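Local coordinates for ABC transporter substrate-binding protein (Streptococcus pneumoniae, PDB 4OHN) that binds histidine in a cleft between its two lobes and probably delivers this amino acid to a membrane ABC transporter for uptake, at residues I20-D25 and A50-Y55; S114-T117 and D121-G124; L127-Q130 and G135-D138; I64-K69 and D89-K94. One frame throughout, in Å; residues are numbered along the deposited sequence. Where two conformers were deposited one is given.

Three of the four contacts converge on the bound histidine, and the fourth lies well away from it. Contacts 1 and 3, their centres 28 Å apart on opposite sides of the chain's centre, each lead from a strand to the ligand. They meet there through D25 OD2 and Q130 NE2, a probable hydrogen bond of 3.0 Å. Contact 4 supplies W66 and R91; its centre is 18 Å from that of contact 1 and 14 Å from that of contact 3, and W66 packs against both D25 and Q130. Contact 2 is peripheral, 41 Å from contact 1 between centres, but M122 CE touches L127 CD1 of contact 3 at 4.1 Å.

Contact 1 of 4, residues I20-D25 and A50-Y55; sequences ITIGFD and AVFEKY. With HIS (histidine), chain B.
I20 CG2 sits almost squarely on the ring of F52, 3.9 Å from the centroid and only 3° off the ring normal, a CH-pi contact over the face. The other branch of this isoleucine reaches the rim, with I20 CD1 3.9 Å from F52 CZ. It gets there because CG1 lies opposite the backbone N (chi1 -169°), so that the two branches fork over the ring, and the isoleucine and phenylalanine side chains cross at about a right angle. I22, the next inward-facing residue of the strand, adds a third point of touch, I22 CD1 to F52 CE2 at 4.0 Å. The opposite face of the F52 ring is covered within its own helix by V51 CG1, 4.0 Å above the plane, so the phenyl group is held between two aliphatic branches. No hydrogen bond joins the segments; branched aliphatic residues and a flat ring suit an interface that is entirely apolar. Further out, V59 and L80 of the flanking strands touch both I22 and F52, while L219 of helix 217-232 packs on I20. Beyond the apolar contact, the chain runs on to D25, whose OD2 comes within 3.3 Å of CE1 of the bound histidine. A helix packed on a strand that pairs in parallel with 58-63 and 80-81, its C-terminal end feeding the ligand pocket, is characteristic of the alpha/beta lobes of periplasmic-type solute-binding proteins.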
# COMPACT_ATOMS: atom_id res chain seq x y z
N ILE A 20 -4.39 -2.37 19.90
CA ILE A 20 -3.65 -3.14 18.92
C ILE A 20 -2.70 -2.16 18.22
O ILE A 20 -3.07 -0.99 18.02
CB ILE A 20 -4.59 -3.87 17.94
CG1 ILE A 20 -3.80 -4.87 17.12
CG2 ILE A 20 -5.36 -2.86 17.08
CD1 ILE A 20 -4.63 -5.91 16.42
N THR A 21 -1.51 -2.63 17.86
CA THR A 21 -0.53 -1.79 17.19
C THR A 21 -0.48 -2.11 15.71
O THR A 21 -0.33 -3.26 15.30
CB THR A 21 0.85 -1.94 17.83
OG1 THR A 21 0.76 -1.50 19.19
CG2 THR A 21 1.91 -1.12 17.10
N ILE A 22 -0.62 -1.07 14.89
CA ILE A 22 -0.66 -1.22 13.45
C ILE A 22 0.47 -0.43 12.81
O ILE A 22 0.61 0.76 13.04
CB ILE A 22 -2.02 -0.78 12.89
CG1 ILE A 22 -3.15 -1.57 13.59
CG2 ILE A 22 -2.06 -0.98 11.39
CD1 ILE A 22 -4.53 -1.33 12.99
N GLY A 23 1.25 -1.13 12.00
CA GLY A 23 2.37 -0.52 11.31
C GLY A 23 2.00 -0.07 9.91
O GLY A 23 1.20 -0.68 9.22
N PHE A 24 2.65 1.02 9.49
CA PHE A 24 2.37 1.66 8.20
C PHE A 24 3.52 2.54 7.77
O PHE A 24 4.25 3.08 8.58
CB PHE A 24 1.05 2.46 8.24
CG PHE A 24 1.09 3.72 9.08
CD1 PHE A 24 1.30 3.67 10.45
CD2 PHE A 24 0.92 4.95 8.48
CE1 PHE A 24 1.36 4.85 11.20
CE2 PHE A 24 0.99 6.12 9.23
CZ PHE A 24 1.21 6.05 10.58
N ASP A 25 3.66 2.68 6.45
CA ASP A 25 4.54 3.65 5.81
C ASP A 25 3.77 4.98 5.85
O ASP A 25 2.76 5.13 5.17
CB ASP A 25 4.78 3.18 4.36
CG ASP A 25 5.45 4.21 3.45
OD1 ASP A 25 5.71 5.39 3.84
OD2 ASP A 25 5.69 3.82 2.27
N ALA A 50 -12.55 2.16 12.35
CA ALA A 50 -13.93 1.68 12.35
C ALA A 50 -14.02 0.18 12.64
O ALA A 50 -14.93 -0.27 13.33
CB ALA A 50 -14.59 2.00 11.02
N VAL A 51 -13.07 -0.60 12.12
CA VAL A 51 -13.03 -2.03 12.43
C VAL A 51 -12.85 -2.26 13.92
O VAL A 51 -13.60 -3.01 14.55
CB VAL A 51 -11.91 -2.74 11.63
CG1 VAL A 51 -11.51 -4.08 12.26
CG2 VAL A 51 -12.34 -2.90 10.17
N PHE A 52 -11.85 -1.62 14.51
CA PHE A 52 -11.54 -1.89 15.90
C PHE A 52 -12.53 -1.25 16.86
O PHE A 52 -12.72 -1.76 17.96
CB PHE A 52 -10.05 -1.63 16.17
CG PHE A 52 -9.21 -2.72 15.57
CD1 PHE A 52 -9.28 -4.01 16.08
CD2 PHE A 52 -8.44 -2.48 14.45
CE1 PHE A 52 -8.55 -5.05 15.49
CE2 PHE A 52 -7.74 -3.50 13.86
CZ PHE A 52 -7.79 -4.78 14.36
N GLU A 53 -13.23 -0.21 16.42
CA GLU A 53 -14.35 0.36 17.16
C GLU A 53 -15.42 -0.69 17.46
O GLU A 53 -16.07 -0.62 18.50
CB GLU A 53 -14.97 1.52 16.36
CG GLU A 53 -16.02 2.35 17.07
CD GLU A 53 -17.44 1.77 17.08
OE1 GLU A 53 -17.83 0.89 16.26
OE2 GLU A 53 -18.22 2.24 17.93
N LYS A 54 -15.62 -1.63 16.54
CA LYS A 54 -16.63 -2.67 16.74
C LYS A 54 -16.33 -3.51 17.98
O LYS A 54 -17.23 -4.16 18.51
CB LYS A 54 -16.75 -3.61 15.52
CG LYS A 54 -17.19 -2.99 14.19
CD LYS A 54 -18.66 -2.57 14.16
CE LYS A 54 -19.05 -1.98 12.80
NZ LYS A 54 -20.50 -1.68 12.70
N TYR A 55 -15.07 -3.52 18.43
CA TYR A 55 -14.62 -4.35 19.55
C TYR A 55 -14.16 -3.53 20.75
O TYR A 55 -13.63 -4.07 21.71
CB TYR A 55 -13.47 -5.27 19.09
CG TYR A 55 -13.86 -6.09 17.88
CD1 TYR A 55 -14.79 -7.11 17.99
CD2 TYR A 55 -13.34 -5.81 16.62
CE1 TYR A 55 -15.19 -7.84 16.88
CE2 TYR A 55 -13.72 -6.52 15.50
CZ TYR A 55 -14.65 -7.54 15.64
OH TYR A 55 -15.08 -8.29 14.57
N HIS B . 1.27 -1.76 -2.23
CA HIS B . 2.75 -1.78 -2.08
C HIS B . 3.18 -2.82 -1.07
O HIS B . 2.30 -3.47 -0.46
CB HIS B . 3.34 -0.38 -1.80
CG HIS B . 3.19 0.15 -0.40
ND1 HIS B . 4.19 0.92 0.18
CD2 HIS B . 2.18 0.14 0.50
CE1 HIS B . 3.80 1.32 1.37
NE2 HIS B . 2.58 0.86 1.59
OXT HIS B . 4.40 -2.98 -0.90

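Contact 2 of 4, residues S114-T117 and D121-G124; sequences SGIT and DMTG
I116 is the residue of 114-117 that packs against D121 and M122; the residues before it set its course. S114 begins the bend: its OG accepts the backbone N-H of I116 at 3.0 Å, closing an ST turn, and is also hydrogen-bonded to K111 O. G115 follows with a positive phi of 70°, which glycine adopts without strain, and its O takes a hydrogen from a water at 2.8 Å. I116 then spreads both branches over the second segment. With CG1 beside the backbone N (chi1 -60°), CG2 is left anti to it and rests on D121 CB at 4.0 Å. The longer arm runs alongside the D121 backbone, where I116 CD1 lies 3.7 Å from D121 O, and ends at 4.1 Å from M122 SD. The isoleucine and methionine chains cross at about a right angle; M122, bent at both chi2 and chi3, curls so that SD meets I116, a flexible apolar chain suited to this buried position. T117 turns its side chain from the contact, but its N donates to the same water at 3.0 Å. That water in turn donates to D121 OD2 at 2.6 Å, a polar bridge beside the apolar packing that suits an exposed carboxylate. The turn lies between strands 102-111 and 127-130, tied back by bonds from I116 O to T110 OG1 and to N197 ND2 of strand 196-200, while M122 packs on L146.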
# COMPACT_ATOMS: atom_id res chain seq x y z
N SER A 114 8.66 13.53 -21.38
CA SER A 114 9.40 12.37 -21.88
C SER A 114 8.79 11.76 -23.13
O SER A 114 9.48 11.06 -23.89
CB SER A 114 9.50 11.28 -20.79
OG SER A 114 8.28 10.58 -20.62
N GLY A 115 7.49 11.95 -23.31
CA GLY A 115 6.78 11.30 -24.39
C GLY A 115 6.62 9.80 -24.22
O GLY A 115 6.19 9.14 -25.15
N ILE A 116 6.92 9.28 -23.02
CA ILE A 116 6.86 7.83 -22.75
C ILE A 116 5.49 7.49 -22.19
O ILE A 116 5.12 7.93 -21.09
CB ILE A 116 7.93 7.41 -21.72
CG1 ILE A 116 9.32 7.72 -22.23
CG2 ILE A 116 7.79 5.92 -21.40
CD1 ILE A 116 10.42 7.60 -21.19
N THR A 117 4.72 6.71 -22.94
CA THR A 117 3.39 6.27 -22.53
C THR A 117 3.25 4.75 -22.62
O THR A 117 2.15 4.21 -22.53
CB THR A 117 2.29 6.91 -23.38
OG1 THR A 117 2.43 6.52 -24.75
CG2 THR A 117 2.35 8.45 -23.28
N ASP A 121 8.97 2.08 -24.41
CA ASP A 121 9.72 3.30 -24.57
C ASP A 121 10.56 3.64 -23.33
O ASP A 121 11.22 4.69 -23.29
CB ASP A 121 8.80 4.44 -25.03
CG ASP A 121 8.38 4.28 -26.48
OD1 ASP A 121 9.03 3.53 -27.23
OD2 ASP A 121 7.37 4.90 -26.89
N MET A 122 10.60 2.72 -22.36
CA MET A 122 11.58 2.78 -21.27
C MET A 122 12.89 2.10 -21.63
O MET A 122 13.78 1.96 -20.77
CB MET A 122 11.00 2.15 -20.01
CG MET A 122 9.97 3.01 -19.32
SD MET A 122 10.66 4.52 -18.56
CE MET A 122 11.65 3.81 -17.25
N THR A 123 13.02 1.64 -22.86
CA THR A 123 14.23 0.95 -23.29
C THR A 123 15.43 1.87 -23.07
O THR A 123 15.46 3.01 -23.54
CB THR A 123 14.11 0.43 -24.74
OG1 THR A 123 13.03 -0.53 -24.80
CG2 THR A 123 15.42 -0.26 -25.16
N GLY A 124 16.40 1.39 -22.28
CA GLY A 124 17.59 2.17 -22.01
C GLY A 124 17.39 3.34 -21.05
O GLY A 124 18.31 4.11 -20.79
O HOH W 1 5.62 6.51 -25.76

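Contact 3 of 4, residues L127-Q130 and G135-D138; sequences LGAQ and GYAD. With HIS (histidine), chain B.
A129 and Y136 make the close part of this contact, the strand's methyl group meeting the base of the tyrosine side chain where the helix passes nearest. A129 CB lies 4.0 Å from Y136 CD1, approaching the ring obliquely. Beside it, Q130 O comes within 3.5 Å of Y136 CB, so a backbone carbonyl also takes part in the packing; alanine suits this place because a small residue lets the helix draw in to 5.9 Å between the CA atoms of A129 and Y136. S133 OG is hydrogen-bonded to both Q130 O and Y136 N, joining strand end to helix start. The looser side begins farther along the ring. The trans chi1 of -180° carries the hydroxyl end of the partly exposed tyrosine away from 127-130, and A137 points its methyl group away from the strand. Q130, by contrast, is buried and firmly held: its extended chain brings OE1 to the ND1-H of the bound histidine, 2.7 Å and nearly straight at 170°. An amide is apt there, since its NE2 can meanwhile donate to Q159 O. Helix 134-141 follows strand 127-130 in a beta-alpha-beta unit completed by the parallel strand 155-158, whose A155 touches both A129 and Y136.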
# COMPACT_ATOMS: atom_id res chain seq x y z
N LEU A 127 14.73 3.48 -14.41
CA LEU A 127 13.55 3.19 -13.61
C LEU A 127 13.83 3.33 -12.14
O LEU A 127 14.92 2.97 -11.67
CB LEU A 127 13.12 1.74 -13.88
CG LEU A 127 11.84 1.30 -13.18
CD1 LEU A 127 10.66 1.98 -13.77
CD2 LEU A 127 11.69 -0.22 -13.26
N GLY A 128 12.86 3.87 -11.39
CA GLY A 128 12.86 3.86 -9.93
C GLY A 128 11.73 3.02 -9.37
O GLY A 128 10.74 2.74 -10.03
N ALA A 129 11.88 2.64 -8.11
CA ALA A 129 10.90 1.82 -7.38
C ALA A 129 11.10 2.00 -5.89
O ALA A 129 12.17 2.37 -5.43
CB ALA A 129 11.06 0.33 -7.72
N GLN A 130 10.04 1.71 -5.14
CA GLN A 130 10.16 1.62 -3.68
C GLN A 130 10.73 0.27 -3.32
O GLN A 130 10.22 -0.78 -3.72
CB GLN A 130 8.80 1.83 -3.00
CG GLN A 130 8.93 1.70 -1.49
CD GLN A 130 7.61 1.85 -0.74
OE1 GLN A 130 6.58 1.25 -1.12
NE2 GLN A 130 7.63 2.62 0.34
N GLY A 135 5.55 -3.83 -5.93
CA GLY A 135 5.91 -3.46 -7.29
C GLY A 135 7.32 -3.86 -7.64
O GLY A 135 7.57 -4.43 -8.72
N TYR A 136 8.27 -3.57 -6.76
CA TYR A 136 9.64 -3.97 -7.02
C TYR A 136 9.77 -5.48 -7.10
O TYR A 136 10.50 -6.02 -7.96
CB TYR A 136 10.62 -3.40 -5.97
CG TYR A 136 12.04 -3.81 -6.26
CD1 TYR A 136 12.72 -3.26 -7.32
CD2 TYR A 136 12.66 -4.82 -5.55
CE1 TYR A 136 14.00 -3.66 -7.65
CE2 TYR A 136 13.94 -5.23 -5.88
CZ TYR A 136 14.60 -4.64 -6.92
OH TYR A 136 15.88 -5.01 -7.26
N ALA A 137 9.06 -6.19 -6.24
CA ALA A 137 9.12 -7.65 -6.30
C ALA A 137 8.59 -8.16 -7.65
O ALA A 137 9.13 -9.09 -8.22
CB ALA A 137 8.32 -8.28 -5.15
N ASP A 138 7.56 -7.53 -8.18
CA ASP A 138 7.00 -7.97 -9.46
C ASP A 138 7.93 -7.57 -10.62
O ASP A 138 7.99 -8.26 -11.63
CB ASP A 138 5.59 -7.40 -9.65
CG ASP A 138 4.64 -8.37 -10.36
OD1 ASP A 138 4.91 -9.59 -10.39
OD2 ASP A 138 3.60 -7.90 -10.87
N HIS B . 1.27 -1.76 -2.23
CA HIS B . 2.75 -1.78 -2.08
C HIS B . 3.18 -2.82 -1.07
O HIS B . 2.30 -3.47 -0.46
CB HIS B . 3.34 -0.38 -1.80
CG HIS B . 3.19 0.15 -0.40
ND1 HIS B . 4.19 0.92 0.18
CD2 HIS B . 2.18 0.14 0.50
CE1 HIS B . 3.80 1.32 1.37
NE2 HIS B . 2.58 0.86 1.59
OXT HIS B . 4.40 -2.98 -0.90

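Contact 4 of 4, residues I64-K69 and D89-K94; sequences IDWDLK and DERREK. With HIS (histidine), chain B.
The backbones of K69 and R91 stay well apart, their CA atoms 11.2 Å from each other, so long side chains alone bridge the two segments. K69 and R91 cross at about a right angle, with K69 CE 3.5 Å from R91 NH2. R91 is paired with the ligand's carboxylate, and K69 NZ, 4.0 Å from R91 NH2, is held by the carbonyls of W66 and G132, probably easing the closeness of the two cations. R91, extended from CG to NE, presents the edge of its guanidinium: NH1 donates to the ligand's O at 2.8 Å, and NH2 to OXT at 2.9 Å, nearly straight at 174°. W66 NE1 adds a bond to the same OXT at 3.1 Å, so this oxygen is gripped by two donors; indole suits the place by offering an N-H together with a broad apolar face. Over one face of W66 lies CE1 of the ligand's imidazole, 3.3 Å above the plane; the opposite face is covered by K69 CD. The lysine chain bends at its end (chi4 -63°) and brings NZ within 2.8 Å of W66 O. A water accepts from R91 NH2, and weakly from K69 NZ. Just before W66 in sequence, D65 OD1 accepts the N-H of D67 in an Asx turn at the start of the 3-10 bend. R91 NH1 also bonds to O of S86, whose OG binds the ligand itself, helping to fix the guanidinium. An arginine pairing with the ligand's alpha-carboxylate beside an aromatic wall is the hallmark of the amino-acid site in family 3 solute-binding proteins.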
# COMPACT_ATOMS: atom_id res chain seq x y z
N ILE A 64 6.46 2.81 10.42
CA ILE A 64 7.58 1.88 10.27
C ILE A 64 8.38 2.22 9.02
O ILE A 64 7.94 2.91 8.11
CB ILE A 64 7.11 0.40 10.18
CG1 ILE A 64 6.21 0.18 8.96
CG2 ILE A 64 6.41 -0.02 11.47
CD1 ILE A 64 5.84 -1.29 8.70
N ASP A 65 9.58 1.68 8.97
CA ASP A 65 10.36 1.62 7.77
C ASP A 65 9.76 0.47 6.94
O ASP A 65 9.73 -0.67 7.38
CB ASP A 65 11.81 1.31 8.19
CG ASP A 65 12.74 1.09 7.05
OD1 ASP A 65 12.33 1.00 5.90
OD2 ASP A 65 13.96 1.04 7.35
N TRP A 66 9.26 0.79 5.76
CA TRP A 66 8.55 -0.19 4.93
C TRP A 66 9.46 -1.38 4.61
O TRP A 66 8.97 -2.50 4.47
CB TRP A 66 7.97 0.45 3.68
CG TRP A 66 6.94 -0.37 2.97
CD1 TRP A 66 7.02 -0.89 1.71
CD2 TRP A 66 5.65 -0.75 3.48
NE1 TRP A 66 5.86 -1.58 1.41
CE2 TRP A 66 5.00 -1.49 2.48
CE3 TRP A 66 4.98 -0.52 4.69
CZ2 TRP A 66 3.73 -2.02 2.64
CZ3 TRP A 66 3.71 -1.05 4.86
CH2 TRP A 66 3.09 -1.78 3.84
N ASP A 67 10.77 -1.16 4.56
CA ASP A 67 11.73 -2.24 4.33
C ASP A 67 11.72 -3.30 5.41
O ASP A 67 12.12 -4.45 5.17
CB ASP A 67 13.15 -1.66 4.22
CG ASP A 67 13.36 -0.80 2.99
OD1 ASP A 67 12.60 -0.93 2.01
OD2 ASP A 67 14.35 -0.02 3.00
N LEU A 68 11.32 -2.91 6.62
CA LEU A 68 11.42 -3.76 7.79
C LEU A 68 10.09 -4.35 8.24
O LEU A 68 10.02 -4.97 9.31
CB LEU A 68 12.01 -2.95 8.96
CG LEU A 68 13.30 -2.17 8.69
CD1 LEU A 68 13.86 -1.61 9.99
CD2 LEU A 68 14.35 -3.01 8.00
N LYS A 69 9.05 -4.20 7.44
CA LYS A 69 7.70 -4.54 7.90
C LYS A 69 7.54 -5.99 8.34
O LYS A 69 6.91 -6.24 9.36
CB LYS A 69 6.66 -4.17 6.84
CG LYS A 69 6.81 -4.90 5.54
CD LYS A 69 5.99 -4.22 4.47
CE LYS A 69 6.34 -4.71 3.08
NZ LYS A 69 7.76 -4.37 2.72
N ASP A 89 1.31 -13.72 -3.47
CA ASP A 89 1.64 -15.10 -3.15
C ASP A 89 2.91 -15.21 -2.34
O ASP A 89 2.99 -15.99 -1.41
CB ASP A 89 1.82 -15.91 -4.43
CG ASP A 89 0.50 -16.23 -5.12
OD1 ASP A 89 -0.56 -16.03 -4.50
OD2 ASP A 89 0.54 -16.71 -6.27
N GLU A 90 3.92 -14.42 -2.72
CA GLU A 90 5.19 -14.40 -2.01
C GLU A 90 4.96 -14.05 -0.54
O GLU A 90 5.49 -14.71 0.36
CB GLU A 90 6.11 -13.37 -2.68
CG GLU A 90 7.56 -13.34 -2.23
CD GLU A 90 8.38 -12.30 -3.01
OE1 GLU A 90 8.37 -12.34 -4.26
OE2 GLU A 90 9.01 -11.44 -2.37
N ARG A 91 4.14 -13.03 -0.27
CA ARG A 91 3.92 -12.62 1.10
C ARG A 91 3.11 -13.64 1.90
O ARG A 91 3.27 -13.73 3.12
CB ARG A 91 3.23 -11.26 1.13
CG ARG A 91 4.19 -10.16 0.71
CD ARG A 91 3.52 -8.84 0.52
NE ARG A 91 4.50 -7.78 0.35
CZ ARG A 91 4.21 -6.53 0.00
NH1 ARG A 91 2.96 -6.19 -0.26
NH2 ARG A 91 5.18 -5.64 -0.08
N ARG A 92 2.25 -14.39 1.22
CA ARG A 92 1.47 -15.44 1.89
C ARG A 92 2.35 -16.55 2.46
O ARG A 92 1.91 -17.32 3.31
CB ARG A 92 0.42 -16.01 0.94
CG ARG A 92 -0.76 -15.08 0.74
CD ARG A 92 -1.81 -15.67 -0.20
NE ARG A 92 -2.81 -14.68 -0.59
CZ ARG A 92 -3.84 -14.31 0.17
NH1 ARG A 92 -4.02 -14.82 1.38
NH2 ARG A 92 -4.70 -13.41 -0.28
N GLU A 93 3.60 -16.64 2.00
CA GLU A 93 4.54 -17.60 2.59
C GLU A 93 4.99 -17.15 3.98
O GLU A 93 5.51 -17.95 4.75
CB GLU A 93 5.76 -17.78 1.69
CG GLU A 93 5.43 -18.26 0.28
CD GLU A 93 4.79 -19.64 0.27
OE1 GLU A 93 5.31 -20.54 0.96
OE2 GLU A 93 3.76 -19.81 -0.42
N LYS A 94 4.78 -15.87 4.31
CA LYS A 94 5.38 -15.27 5.50
C LYS A 94 4.36 -14.71 6.51
O LYS A 94 4.62 -14.68 7.71
CB LYS A 94 6.34 -14.16 5.08
CG LYS A 94 7.39 -14.64 4.05
CD LYS A 94 8.43 -13.57 3.72
CE LYS A 94 9.43 -13.41 4.86
NZ LYS A 94 10.30 -12.20 4.71
N HIS B . 1.27 -1.76 -2.23
CA HIS B . 2.75 -1.78 -2.08
C HIS B . 3.18 -2.82 -1.07
O HIS B . 2.30 -3.47 -0.46
CB HIS B . 3.34 -0.38 -1.80
CG HIS B . 3.19 0.15 -0.40
ND1 HIS B . 4.19 0.92 0.18
CD2 HIS B . 2.18 0.14 0.50
CE1 HIS B . 3.80 1.32 1.37
NE2 HIS B . 2.58 0.86 1.59
OXT HIS B . 4.40 -2.98 -0.90
O HOH W 2 7.55 -7.19 0.82